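Local coordinates for protein yojF (Bacillus subtilis, PDB 1NJH) that is of unknown function but belongs to the DUF1806 family and forms a dimer of small subunits built mostly of antiparallel beta strands, at residues Pro23-Leu28 with Ile50-Val55; Leu28-Gly33 with Thr45-Ile50; Glu82-Tyr87 with Leu95-His100; Glu91-Leu96 with Ile112-Phe117. All blocks are in the same frame, centred on the assembly; numbering follows the deposited sequence.

All four contacts join strands of one antiparallel sheet. Contacts 1 and 2 follow each other along the same pair, strands 24-32 and 45-63, sharing Leu28 and Ile50; their centres are about 15 Å apart, and both reach the second subunit. Contact 3 pairs strands 78-89 and 95-101, and contact 4 begins on that second strand, pairing its start with the end of strand 106-113. The chain thus completes contacts 1 and 2 before it opens 3 and 4. Since strand 106-113 also lies beside strand 24-32, contacts 1 and 4 meet, about 10 Å between centres, with Asn52 OD1 reaching Phe117 N. The final residues are thereby tied to the dimer-forming strands.

Contact 1. Residues Pro23-Leu28 with Ile50-Val55; sequences PVYIHL and IRNAKV
Lys54 and Tyr25 sit opposite each other in a non-hydrogen-bonded antiparallel pair, and the lysine reaches across the strand boundary over the tyrosine. Its CB lies near Val24 O. CG, anti to the backbone N (chi1 -161°), comes over one face of the Tyr25 ring, toward the rim and 4.2 Å above the plane. CD carries the chain on toward the hydroxyl, and CE wedges between Tyr25 OH and the Pro23 ring, 3.9 Å from Pro23 CB. The last torsion of Lys54 (chi4 61°) bends the chain and brings Lys54 NZ to 3.0 Å from Tyr25 OH. That hydroxyl also makes a weak hydrogen bond with Glu76 of the second subunit, whose negative charge probably favours the ammonium here.

The other face of this strand pair, with Val24, Ile26, Leu28 and Val55, is apolar. Ile26 CD1 meets Val55 CG2 at 3.5 Å, the two side chains crossing at about a right angle, while Leu28 CB packs on Ile50 CG2 at 3.6 Å. Backbone bonds hold both ends, among them Val24 N to Val55 O (2.8 Å) and Leu28 N to Ile50 O (2.9 Å).

Between them the chain turns a corner at Asn52, whose OD1 accepts from Phe117 N. Asn52 and Ala53 together face Ile26, which makes this a G1 beta bulge in an antiparallel sheet.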
loop_
_atom_site.group_PDB
_atom_site.type_symbol
_atom_site.label_atom_id
_atom_site.label_comp_id
_atom_site.label_asym_id
_atom_site.label_seq_id
_atom_site.Cartn_x
_atom_site.Cartn_y
_atom_site.Cartn_z
ATOM N N PRO A 23 2.901 16.235 -8.607
ATOM C CA PRO A 23 2.886 14.784 -8.819
ATOM C C PRO A 23 4.182 14.110 -8.402
ATOM O O PRO A 23 5.263 14.549 -8.786
ATOM C CB PRO A 23 2.643 14.660 -10.323
ATOM C CG PRO A 23 1.857 15.904 -10.646
ATOM C CD PRO A 23 2.600 16.949 -9.860
ATOM N N VAL A 24 4.075 13.053 -7.603
ATOM C CA VAL A 24 5.250 12.306 -7.182
ATOM C C VAL A 24 4.943 10.824 -7.276
ATOM O O VAL A 24 3.791 10.432 -7.450
ATOM C CB VAL A 24 5.689 12.659 -5.735
ATOM C CG1 VAL A 24 6.158 14.106 -5.694
ATOM C CG2 VAL A 24 4.547 12.412 -4.745
ATOM N N TYR A 25 5.987 10.009 -7.220
ATOM C CA TYR A 25 5.809 8.571 -7.280
ATOM C C TYR A 25 6.029 8.014 -5.888
ATOM O O TYR A 25 6.917 8.461 -5.163
ATOM C CB TYR A 25 6.819 7.950 -8.244
ATOM C CG TYR A 25 6.526 8.288 -9.683
ATOM C CD1 TYR A 25 7.012 9.464 -10.253
ATOM C CD2 TYR A 25 5.738 7.449 -10.465
ATOM C CE1 TYR A 25 6.723 9.792 -11.570
ATOM C CE2 TYR A 25 5.436 7.773 -11.784
ATOM C CZ TYR A 25 5.936 8.945 -12.327
ATOM O OH TYR A 25 5.660 9.265 -13.635
ATOM N N ILE A 26 5.238 7.015 -5.525
ATOM C CA ILE A 26 5.356 6.416 -4.217
ATOM C C ILE A 26 5.604 4.900 -4.244
ATOM O O ILE A 26 5.081 4.176 -5.110
ATOM C CB ILE A 26 4.057 6.718 -3.391
ATOM C CG1 ILE A 26 4.006 8.225 -3.084
ATOM C CG2 ILE A 26 4.004 5.862 -2.119
ATOM C CD1 ILE A 26 2.959 8.638 -2.120
ATOM N N HIS A 27 6.449 4.451 -3.325
ATOM C CA HIS A 27 6.685 3.036 -3.134
ATOM C C HIS A 27 6.261 2.803 -1.678
ATOM O O HIS A 27 6.757 3.486 -0.775
ATOM C CB HIS A 27 8.158 2.651 -3.288
ATOM C CG HIS A 27 8.384 1.179 -3.149
ATOM N ND1 HIS A 27 8.668 0.573 -1.943
ATOM C CD2 HIS A 27 8.263 0.179 -4.052
ATOM C CE1 HIS A 27 8.711 -0.738 -2.113
ATOM N NE2 HIS A 27 8.468 -1.002 -3.382
ATOM N N LEU A 28 5.339 1.868 -1.447
ATOM C CA LEU A 28 4.865 1.549 -0.099
ATOM C C LEU A 28 4.803 0.045 -0.043
ATOM O O LEU A 28 4.080 -0.580 -0.818
ATOM C CB LEU A 28 3.479 2.137 0.146
ATOM C CG LEU A 28 2.867 1.803 1.513
ATOM C CD1 LEU A 28 3.729 2.368 2.637
ATOM C CD2 LEU A 28 1.448 2.353 1.573
ATOM N N ILE A 50 2.835 -1.460 -3.232
ATOM C CA ILE A 50 2.379 -0.574 -4.298
ATOM C C ILE A 50 3.659 0.145 -4.731
ATOM O O ILE A 50 4.355 0.753 -3.922
ATOM C CB ILE A 50 1.229 0.398 -3.903
ATOM C CG1 ILE A 50 0.742 1.108 -5.180
ATOM C CG2 ILE A 50 1.679 1.380 -2.841
ATOM C CD1 ILE A 50 -0.606 1.801 -5.082
ATOM N N ARG A 51 3.956 0.042 -6.020
ATOM C CA ARG A 51 5.146 0.651 -6.572
ATOM C C ARG A 51 4.788 1.625 -7.678
ATOM O O ARG A 51 3.973 1.332 -8.552
ATOM C CB ARG A 51 6.075 -0.435 -7.116
ATOM C CG ARG A 51 7.415 0.087 -7.597
ATOM C CD ARG A 51 8.346 -1.078 -7.896
ATOM N NE ARG A 51 9.718 -0.659 -8.171
ATOM C CZ ARG A 51 10.557 -0.156 -7.272
ATOM N NH1 ARG A 51 10.179 0.008 -6.013
ATOM N NH2 ARG A 51 11.788 0.170 -7.632
ATOM N N ASN A 52 5.394 2.802 -7.617
ATOM C CA ASN A 52 5.154 3.829 -8.612
ATOM C C ASN A 52 3.714 4.255 -8.776
ATOM O O ASN A 52 3.229 4.419 -9.896
ATOM C CB ASN A 52 5.755 3.440 -9.967
ATOM C CG ASN A 52 7.261 3.487 -9.937
ATOM O OD1 ASN A 52 7.847 4.327 -9.252
ATOM N ND2 ASN A 52 7.904 2.584 -10.671
ATOM N N ALA A 53 3.032 4.405 -7.645
ATOM C CA ALA A 53 1.668 4.917 -7.652
ATOM C C ALA A 53 1.969 6.395 -7.843
ATOM O O ALA A 53 2.902 6.920 -7.220
ATOM C CB ALA A 53 0.992 4.694 -6.293
ATOM N N LYS A 54 1.232 7.058 -8.725
ATOM C CA LYS A 54 1.454 8.469 -8.962
ATOM C C LYS A 54 0.363 9.212 -8.212
ATOM O O LYS A 54 -0.826 8.944 -8.398
ATOM C CB LYS A 54 1.384 8.784 -10.461
ATOM C CG LYS A 54 2.046 10.100 -10.845
ATOM C CD LYS A 54 1.963 10.341 -12.348
ATOM C CE LYS A 54 2.709 11.599 -12.751
ATOM N NZ LYS A 54 4.153 11.509 -12.411
ATOM N N VAL A 55 0.775 10.118 -7.338
ATOM C CA VAL A 55 -0.172 10.888 -6.542
ATOM C C VAL A 55 0.331 12.307 -6.315
ATOM O O VAL A 55 1.514 12.614 -6.502
ATOM C CB VAL A 55 -0.382 10.263 -5.128
ATOM C CG1 VAL A 55 -0.703 8.779 -5.239
ATOM C CG2 VAL A 55 0.862 10.475 -4.279
#

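Contact 2. Residues Leu28-Gly33 with Thr45-Ile50; sequences LETTTG and TVVAYI
The carboxylate of Glu29 stands at the edge of the Tyr49 ring, the two planes 85° apart. Glu29 CD comes to 3.5 Å from Tyr49 CD1, and OE2 lies in the ring plane. Tyr49 also meets the His27 ring edge-to-face. The strands that carry these groups are antiparallel and interrupted by a classic beta bulge: Val47 and Ala48 both face Thr30, whose O accepts a bond from Val47 N at 2.8 Å and a weak one from Ala48 N.

Glu29 CG is anti to the backbone N (chi1 168°) and the chain runs on extended; Glu29 OE2 ends 3.3 Å from Val46 CG2, the two side chains crossing at about a right angle. An alanine in place of Glu29 would probably leave the Tyr49 edge and the Val46 methyl without their carboxylate neighbour and open a gap beside them.

On the pair's other side, Ala48 N makes another weak bond, to Thr30 OG1, which also makes a weak one with Thr30 OG1 of the second subunit, so the bulge lies at the dimer interface. Further along, beside the poorly ordered Thr45, Thr32 CG2 presses against Val47 CG2 at 3.5 Å, closer than usual for two methyl groups.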
loop_
_atom_site.group_PDB
_atom_site.type_symbol
_atom_site.label_atom_id
_atom_site.label_comp_id
_atom_site.label_asym_id
_atom_site.label_seq_id
_atom_site.Cartn_x
_atom_site.Cartn_y
_atom_site.Cartn_z
ATOM N N LEU A 28 5.339 1.868 -1.447
ATOM C CA LEU A 28 4.865 1.549 -0.099
ATOM C C LEU A 28 4.803 0.045 -0.043
ATOM O O LEU A 28 4.080 -0.580 -0.818
ATOM C CB LEU A 28 3.479 2.137 0.146
ATOM C CG LEU A 28 2.867 1.803 1.513
ATOM C CD1 LEU A 28 3.729 2.368 2.637
ATOM C CD2 LEU A 28 1.448 2.353 1.573
ATOM N N GLU A 29 5.554 -0.533 0.880
ATOM C CA GLU A 29 5.642 -1.983 0.971
ATOM C C GLU A 29 5.755 -2.472 2.416
ATOM O O GLU A 29 6.367 -1.811 3.263
ATOM C CB GLU A 29 6.873 -2.424 0.152
ATOM C CG GLU A 29 7.320 -3.880 0.328
ATOM C CD GLU A 29 8.529 -4.246 -0.545
ATOM O OE1 GLU A 29 9.308 -3.344 -0.930
ATOM O OE2 GLU A 29 8.715 -5.452 -0.842
ATOM N N THR A 30 5.151 -3.625 2.681
ATOM C CA THR A 30 5.209 -4.254 4.002
ATOM C C THR A 30 5.631 -5.701 3.780
ATOM O O THR A 30 5.133 -6.372 2.881
ATOM C CB THR A 30 3.837 -4.224 4.759
ATOM O OG1 THR A 30 2.803 -4.791 3.949
ATOM C CG2 THR A 30 3.463 -2.809 5.103
ATOM N N THR A 31 6.552 -6.171 4.608
ATOM C CA THR A 31 7.064 -7.534 4.493
ATOM C C THR A 31 7.052 -8.209 5.860
ATOM O O THR A 31 6.964 -7.537 6.885
ATOM C CB THR A 31 8.505 -7.523 3.975
ATOM O OG1 THR A 31 9.299 -6.687 4.825
ATOM C CG2 THR A 31 8.562 -6.982 2.553
ATOM N N THR A 32 7.144 -9.538 5.869
ATOM C CA THR A 32 7.151 -10.295 7.119
ATOM C C THR A 32 8.038 -11.530 7.015
ATOM O O THR A 32 8.592 -11.823 5.956
ATOM C CB THR A 32 5.738 -10.770 7.511
ATOM O OG1 THR A 32 5.259 -11.706 6.538
ATOM C CG2 THR A 32 4.788 -9.590 7.588
ATOM N N GLY A 33 8.161 -12.255 8.123
ATOM C CA GLY A 33 8.977 -13.456 8.138
ATOM C C GLY A 33 8.162 -14.700 8.433
ATOM O O GLY A 33 6.945 -14.722 8.246
ATOM N N THR A 45 9.125 -12.313 3.210
ATOM C CA THR A 45 8.074 -12.392 2.202
ATOM C C THR A 45 7.288 -11.086 2.115
ATOM O O THR A 45 6.974 -10.469 3.133
ATOM C CB THR A 45 7.097 -13.544 2.511
ATOM O OG1 THR A 45 6.512 -13.345 3.803
ATOM C CG2 THR A 45 7.830 -14.876 2.492
ATOM N N VAL A 46 6.982 -10.665 0.892
ATOM C CA VAL A 46 6.224 -9.437 0.683
ATOM C C VAL A 46 4.757 -9.683 1.028
ATOM O O VAL A 46 4.206 -10.735 0.699
ATOM C CB VAL A 46 6.332 -8.967 -0.787
ATOM C CG1 VAL A 46 5.416 -7.777 -1.027
ATOM C CG2 VAL A 46 7.776 -8.584 -1.105
ATOM N N VAL A 47 4.134 -8.724 1.702
ATOM C CA VAL A 47 2.728 -8.842 2.082
ATOM C C VAL A 47 1.872 -7.916 1.209
ATOM O O VAL A 47 0.963 -8.369 0.515
ATOM C CB VAL A 47 2.526 -8.478 3.585
ATOM C CG1 VAL A 47 1.036 -8.423 3.941
ATOM C CG2 VAL A 47 3.236 -9.510 4.456
ATOM N N ALA A 48 2.163 -6.622 1.258
ATOM C CA ALA A 48 1.428 -5.633 0.469
ATOM C C ALA A 48 2.464 -4.783 -0.226
ATOM O O ALA A 48 3.494 -4.438 0.357
ATOM C CB ALA A 48 0.549 -4.760 1.358
ATOM N N TYR A 49 2.159 -4.381 -1.450
ATOM C CA TYR A 49 3.131 -3.656 -2.220
ATOM C C TYR A 49 2.485 -2.741 -3.253
ATOM O O TYR A 49 1.632 -3.181 -4.026
ATOM C CB TYR A 49 3.979 -4.751 -2.895
ATOM C CG TYR A 49 5.105 -4.363 -3.811
ATOM C CD1 TYR A 49 6.428 -4.470 -3.381
ATOM C CD2 TYR A 49 4.867 -4.019 -5.144
ATOM C CE1 TYR A 49 7.499 -4.253 -4.256
ATOM C CE2 TYR A 49 5.930 -3.803 -6.034
ATOM C CZ TYR A 49 7.243 -3.924 -5.578
ATOM O OH TYR A 49 8.307 -3.735 -6.433
ATOM N N ILE A 50 2.835 -1.460 -3.232
ATOM C CA ILE A 50 2.379 -0.574 -4.298
ATOM C C ILE A 50 3.659 0.145 -4.731
ATOM O O ILE A 50 4.355 0.753 -3.922
ATOM C CB ILE A 50 1.229 0.398 -3.903
ATOM C CG1 ILE A 50 0.742 1.108 -5.180
ATOM C CG2 ILE A 50 1.679 1.380 -2.841
ATOM C CD1 ILE A 50 -0.606 1.801 -5.082
#

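Contact 3. Residues Glu82-Tyr87 with Leu95-His100; sequences EGLTEY and LLMAGH
Gly99 and Gly83 meet with almost no gap: Gly99 CA comes to 3.2 Å from Gly83 O, in a nearly straight CA-H...O contact. A side chain on Gly99 would run into that oxygen, so this close approach depends on glycine. Next to it, Ala98 O is gripped by two backbone donors, Thr85 N at 2.8 Å and Glu86 N at 2.9 Å. The first comes in tilted 30° from the carbonyl plane, the second close to the C=O direction. Thr85 and Glu86 thus both face Ala98, a classic beta bulge.

Apolar packing continues on the Tyr87 side. Tyr87 CB touches CG of Met97, a selenomethionine, at 3.8 Å, and Leu95 CD1 meets the ring at its edge, 4.1 Å from Tyr87 CD1. Tyr87 OH hydrogen-bonds to Asp11 of helix 9-18.

The face with Glu86 and Ala98 is looser and partly exposed. Glu86 lays its CG over Ala98 O at 3.4 Å, while Glu86 OE1 comes no nearer than 4.2 Å to Ala98 CB. Both N-H groups find an acceptor in Ala98 O where strand 78-89 is broken by the bulge, and residues 82-84 swing across strand 95-101 at 103°.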
loop_
_atom_site.group_PDB
_atom_site.type_symbol
_atom_site.label_atom_id
_atom_site.label_comp_id
_atom_site.label_asym_id
_atom_site.label_seq_id
_atom_site.Cartn_x
_atom_site.Cartn_y
_atom_site.Cartn_z
ATOM N N GLU A 82 2.946 3.290 9.398
ATOM C CA GLU A 82 3.315 3.335 10.820
ATOM C C GLU A 82 4.508 2.411 11.063
ATOM O O GLU A 82 4.688 1.427 10.351
ATOM C CB GLU A 82 2.134 2.874 11.680
ATOM C CG GLU A 82 2.485 2.446 13.113
ATOM C CD GLU A 82 2.870 3.609 14.015
ATOM O OE1 GLU A 82 4.020 4.100 13.925
ATOM O OE2 GLU A 82 2.009 4.038 14.813
ATOM N N GLY A 83 5.319 2.736 12.067
ATOM C CA GLY A 83 6.472 1.913 12.389
ATOM C C GLY A 83 7.767 2.352 11.740
ATOM O O GLY A 83 8.727 1.586 11.709
ATOM N N LEU A 84 7.802 3.573 11.221
ATOM C CA LEU A 84 9.008 4.089 10.574
ATOM C C LEU A 84 10.037 4.523 11.618
ATOM O O LEU A 84 9.699 5.224 12.576
ATOM C CB LEU A 84 8.641 5.274 9.683
ATOM C CG LEU A 84 7.660 4.903 8.556
ATOM C CD1 LEU A 84 7.201 6.177 7.865
ATOM C CD2 LEU A 84 8.315 3.943 7.544
ATOM N N THR A 85 11.290 4.119 11.428
ATOM C CA THR A 85 12.348 4.481 12.376
ATOM C C THR A 85 13.581 5.107 11.743
ATOM O O THR A 85 14.337 5.817 12.419
ATOM C CB THR A 85 12.830 3.253 13.185
ATOM O OG1 THR A 85 13.364 2.274 12.287
ATOM C CG2 THR A 85 11.689 2.651 13.990
ATOM N N GLU A 86 13.801 4.849 10.456
ATOM C CA GLU A 86 14.974 5.386 9.777
ATOM C C GLU A 86 14.652 6.026 8.438
ATOM O O GLU A 86 13.572 5.816 7.875
ATOM C CB GLU A 86 16.008 4.277 9.595
ATOM C CG GLU A 86 15.503 3.083 8.814
ATOM C CD GLU A 86 16.461 1.910 8.868
ATOM O OE1 GLU A 86 16.322 0.993 8.029
ATOM O OE2 GLU A 86 17.346 1.904 9.753
ATOM N N TYR A 87 15.595 6.806 7.921
ATOM C CA TYR A 87 15.385 7.493 6.657
ATOM C C TYR A 87 16.663 8.092 6.099
ATOM O O TYR A 87 17.729 8.023 6.713
ATOM C CB TYR A 87 14.399 8.652 6.851
ATOM C CG TYR A 87 15.052 9.924 7.386
ATOM C CD1 TYR A 87 15.077 11.090 6.623
ATOM C CD2 TYR A 87 15.655 9.948 8.641
ATOM C CE1 TYR A 87 15.692 12.253 7.099
ATOM C CE2 TYR A 87 16.270 11.107 9.129
ATOM C CZ TYR A 87 16.285 12.252 8.354
ATOM O OH TYR A 87 16.891 13.398 8.833
ATOM N N LEU A 95 13.093 10.771 -0.908
ATOM C CA LEU A 95 12.928 10.553 0.516
ATOM C C LEU A 95 12.614 9.075 0.731
ATOM O O LEU A 95 11.577 8.564 0.288
ATOM C CB LEU A 95 11.795 11.433 1.083
ATOM C CG LEU A 95 11.358 11.193 2.538
ATOM C CD1 LEU A 95 12.509 11.516 3.494
ATOM C CD2 LEU A 95 10.152 12.085 2.869
ATOM N N LEU A 96 13.540 8.402 1.400
ATOM C CA LEU A 96 13.427 6.980 1.704
ATOM C C LEU A 96 13.215 6.764 3.192
ATOM O O LEU A 96 14.026 7.197 4.012
ATOM C CB LEU A 96 14.706 6.248 1.284
ATOM C CG LEU A 96 15.244 6.597 -0.099
ATOM C CD1 LEU A 96 16.470 5.760 -0.367
ATOM C CD2 LEU A 96 14.182 6.375 -1.152
HETATM N N MSE A 97 12.129 6.093 3.558
HETATM C CA MSE A 97 11.880 5.841 4.968
HETATM C C MSE A 97 11.592 4.364 5.187
HETATM O O MSE A 97 11.075 3.674 4.302
HETATM C CB MSE A 97 10.697 6.685 5.448
HETATM C CG MSE A 97 10.959 8.161 5.354
HETATM SE SE MSE A 97 9.324 9.150 5.594
HETATM C CE MSE A 97 8.537 8.821 3.841
ATOM N N ALA A 98 11.926 3.868 6.372
ATOM C CA ALA A 98 11.698 2.460 6.657
ATOM C C ALA A 98 11.681 2.153 8.137
ATOM O O ALA A 98 12.111 2.963 8.966
ATOM C CB ALA A 98 12.774 1.617 5.966
ATOM N N GLY A 99 11.178 0.970 8.462
ATOM C CA GLY A 99 11.126 0.524 9.836
ATOM C C GLY A 99 11.213 -0.986 9.851
ATOM O O GLY A 99 10.806 -1.638 8.899
ATOM N N HIS A 100 11.791 -1.552 10.903
ATOM C CA HIS A 100 11.878 -3.003 11.005
ATOM C C HIS A 100 11.767 -3.418 12.461
ATOM O O HIS A 100 12.514 -2.935 13.306
ATOM C CB HIS A 100 13.193 -3.534 10.433
ATOM C CG HIS A 100 13.331 -5.022 10.546
ATOM N ND1 HIS A 100 14.403 -5.630 11.162
ATOM C CD2 HIS A 100 12.510 -6.024 10.149
ATOM C CE1 HIS A 100 14.238 -6.941 11.141
ATOM N NE2 HIS A 100 13.095 -7.206 10.533
#

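Contact 4. Residues Glu91-Leu96 with Ile112-Phe117; sequences EENRLL and ISEKPF
Ser113 OG lies against the Arg94 chain, 3.1 Å from Arg94 CD, and takes hydrogen bonds from two waters. Of these, water 3 donates to Ser113 OG at 2.8 Å, while water 1 gives only a weak bond. Water 3 also donates to Pro116 O (2.9 Å) and accepts from Arg94 NH1 (3.1 Å), so a single molecule joins the arginine, the serine and the loop that follows.

Arg94 bends at chi3 (-56°), which sets NE back from a fully extended line. NE forms a salt bridge with Asp90, and Glu92 OE1 lies above the guanidinium face, where the attraction is between charges only. The chain of Arg94 and that of Phe117 slide past each other in opposite directions, with guanidinium and ring planes 26° apart and Arg94 NH1 3.6 Å from Phe117 CD1. An alanine in place of Arg94 would probably leave Asp90 without its charged mate, deprive water 3 of its donor and open a gap beside the Phe117 ring.

Farther out, Asn93 ND2 donates to Glu114 OE2 at 3.2 Å, meeting the carboxylate on its anti side, the two flat groups steeply inclined to each other. Water 2 accepts from Glu114 N and lies close to Asn93 O.

Inward, Leu95 and Ile112 pair through backbone bonds, Ile112 N to Leu95 O being 2.9 Å, and Leu95 CD2 faces Ile112 CD1 at 4.3 Å, close to helix 9-18. This is the open end of a beta hairpin, strands 95-101 and 106-113, where the two strands run out of the antiparallel sheet into loops.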
loop_
_atom_site.group_PDB
_atom_site.type_symbol
_atom_site.label_atom_id
_atom_site.label_comp_id
_atom_site.label_asym_id
_atom_site.label_seq_id
_atom_site.Cartn_x
_atom_site.Cartn_y
_atom_site.Cartn_z
ATOM N N GLU A 91 20.973 10.741 -3.320
ATOM C CA GLU A 91 21.554 11.580 -4.361
ATOM C C GLU A 91 20.533 12.030 -5.395
ATOM O O GLU A 91 20.706 13.071 -6.040
ATOM C CB GLU A 91 22.700 10.834 -5.054
ATOM C CG GLU A 91 22.354 9.422 -5.515
ATOM C CD GLU A 91 22.271 8.420 -4.366
ATOM O OE1 GLU A 91 22.031 7.222 -4.635
ATOM O OE2 GLU A 91 22.448 8.826 -3.198
ATOM N N GLU A 92 19.470 11.247 -5.555
ATOM C CA GLU A 92 18.423 11.582 -6.513
ATOM C C GLU A 92 17.330 12.395 -5.838
ATOM O O GLU A 92 16.274 12.648 -6.419
ATOM C CB GLU A 92 17.841 10.307 -7.121
ATOM C CG GLU A 92 18.792 9.609 -8.079
ATOM C CD GLU A 92 18.353 8.200 -8.410
ATOM O OE1 GLU A 92 17.190 8.020 -8.833
ATOM O OE2 GLU A 92 19.172 7.271 -8.248
ATOM N N ASN A 93 17.605 12.818 -4.609
ATOM C CA ASN A 93 16.660 13.613 -3.844
ATOM C C ASN A 93 15.367 12.836 -3.598
ATOM O O ASN A 93 14.269 13.384 -3.701
ATOM C CB ASN A 93 16.350 14.916 -4.579
ATOM C CG ASN A 93 15.562 15.883 -3.726
ATOM O OD1 ASN A 93 16.013 16.294 -2.657
ATOM N ND2 ASN A 93 14.376 16.254 -4.193
ATOM N N ARG A 94 15.493 11.556 -3.281
ATOM C CA ARG A 94 14.304 10.759 -3.008
ATOM C C ARG A 94 14.253 10.510 -1.513
ATOM O O ARG A 94 15.255 10.110 -0.907
ATOM C CB ARG A 94 14.353 9.430 -3.776
ATOM C CG ARG A 94 14.402 9.604 -5.278
ATOM C CD ARG A 94 14.434 8.264 -5.995
ATOM N NE ARG A 94 15.546 7.422 -5.562
ATOM C CZ ARG A 94 15.848 6.253 -6.117
ATOM N NH1 ARG A 94 15.120 5.794 -7.128
ATOM N NH2 ARG A 94 16.865 5.536 -5.653
ATOM N N LEU A 95 13.093 10.771 -0.908
ATOM C CA LEU A 95 12.928 10.553 0.516
ATOM C C LEU A 95 12.614 9.075 0.731
ATOM O O LEU A 95 11.577 8.564 0.288
ATOM C CB LEU A 95 11.795 11.433 1.083
ATOM C CG LEU A 95 11.358 11.193 2.538
ATOM C CD1 LEU A 95 12.509 11.516 3.494
ATOM C CD2 LEU A 95 10.152 12.085 2.869
ATOM N N LEU A 96 13.540 8.402 1.400
ATOM C CA LEU A 96 13.427 6.980 1.704
ATOM C C LEU A 96 13.215 6.764 3.192
ATOM O O LEU A 96 14.026 7.197 4.012
ATOM C CB LEU A 96 14.706 6.248 1.284
ATOM C CG LEU A 96 15.244 6.597 -0.099
ATOM C CD1 LEU A 96 16.470 5.760 -0.367
ATOM C CD2 LEU A 96 14.182 6.375 -1.152
ATOM N N ILE A 112 9.355 8.279 -1.512
ATOM C CA ILE A 112 8.747 9.311 -2.347
ATOM C C ILE A 112 9.799 9.869 -3.300
ATOM O O ILE A 112 10.896 10.208 -2.865
ATOM C CB ILE A 112 8.202 10.462 -1.449
ATOM C CG1 ILE A 112 7.255 9.875 -0.395
ATOM C CG2 ILE A 112 7.520 11.522 -2.304
ATOM C CD1 ILE A 112 6.739 10.849 0.650
ATOM N N SER A 113 9.441 9.988 -4.576
ATOM C CA SER A 113 10.354 10.489 -5.604
ATOM C C SER A 113 9.617 11.271 -6.681
ATOM O O SER A 113 8.445 11.020 -6.952
ATOM C CB SER A 113 11.088 9.308 -6.249
ATOM O OG SER A 113 12.006 9.740 -7.253
ATOM N N GLU A 114 10.308 12.224 -7.302
ATOM C CA GLU A 114 9.715 13.008 -8.367
ATOM C C GLU A 114 9.717 12.182 -9.657
ATOM O O GLU A 114 8.997 12.483 -10.606
ATOM C CB GLU A 114 10.504 14.301 -8.568
ATOM C CG GLU A 114 10.672 15.107 -7.292
ATOM C CD GLU A 114 11.541 16.335 -7.482
ATOM O OE1 GLU A 114 11.116 17.256 -8.210
ATOM O OE2 GLU A 114 12.650 16.376 -6.904
ATOM N N LYS A 115 10.524 11.126 -9.682
ATOM C CA LYS A 115 10.605 10.265 -10.854
ATOM C C LYS A 115 10.306 8.819 -10.479
ATOM O O LYS A 115 10.438 8.440 -9.324
ATOM C CB LYS A 115 12.004 10.334 -11.464
ATOM C CG LYS A 115 12.375 11.685 -12.032
ATOM C CD LYS A 115 13.805 11.653 -12.531
ATOM C CE LYS A 115 14.261 13.014 -13.017
ATOM N NZ LYS A 115 15.700 12.963 -13.400
ATOM N N PRO A 116 9.904 7.992 -11.458
ATOM C CA PRO A 116 9.597 6.583 -11.199
ATOM C C PRO A 116 10.759 5.837 -10.549
ATOM O O PRO A 116 11.939 6.098 -10.835
ATOM C CB PRO A 116 9.308 6.027 -12.600
ATOM C CG PRO A 116 8.744 7.199 -13.313
ATOM C CD PRO A 116 9.652 8.322 -12.872
ATOM N N PHE A 117 10.430 4.893 -9.678
ATOM C CA PHE A 117 11.458 4.076 -9.049
ATOM C C PHE A 117 11.779 2.938 -10.017
ATOM O O PHE A 117 10.870 2.319 -10.562
ATOM C CB PHE A 117 10.928 3.459 -7.758
ATOM C CG PHE A 117 10.815 4.425 -6.626
ATOM C CD1 PHE A 117 11.921 4.717 -5.841
ATOM C CD2 PHE A 117 9.607 5.071 -6.362
ATOM C CE1 PHE A 117 11.832 5.649 -4.799
ATOM C CE2 PHE A 117 9.505 5.999 -5.326
ATOM C CZ PHE A 117 10.612 6.289 -4.548
HETATM O O HOH W 1 14.517 11.562 -8.712
HETATM O O HOH W 2 13.122 12.992 -6.185
HETATM O O HOH W 3 13.245 7.654 -8.705
#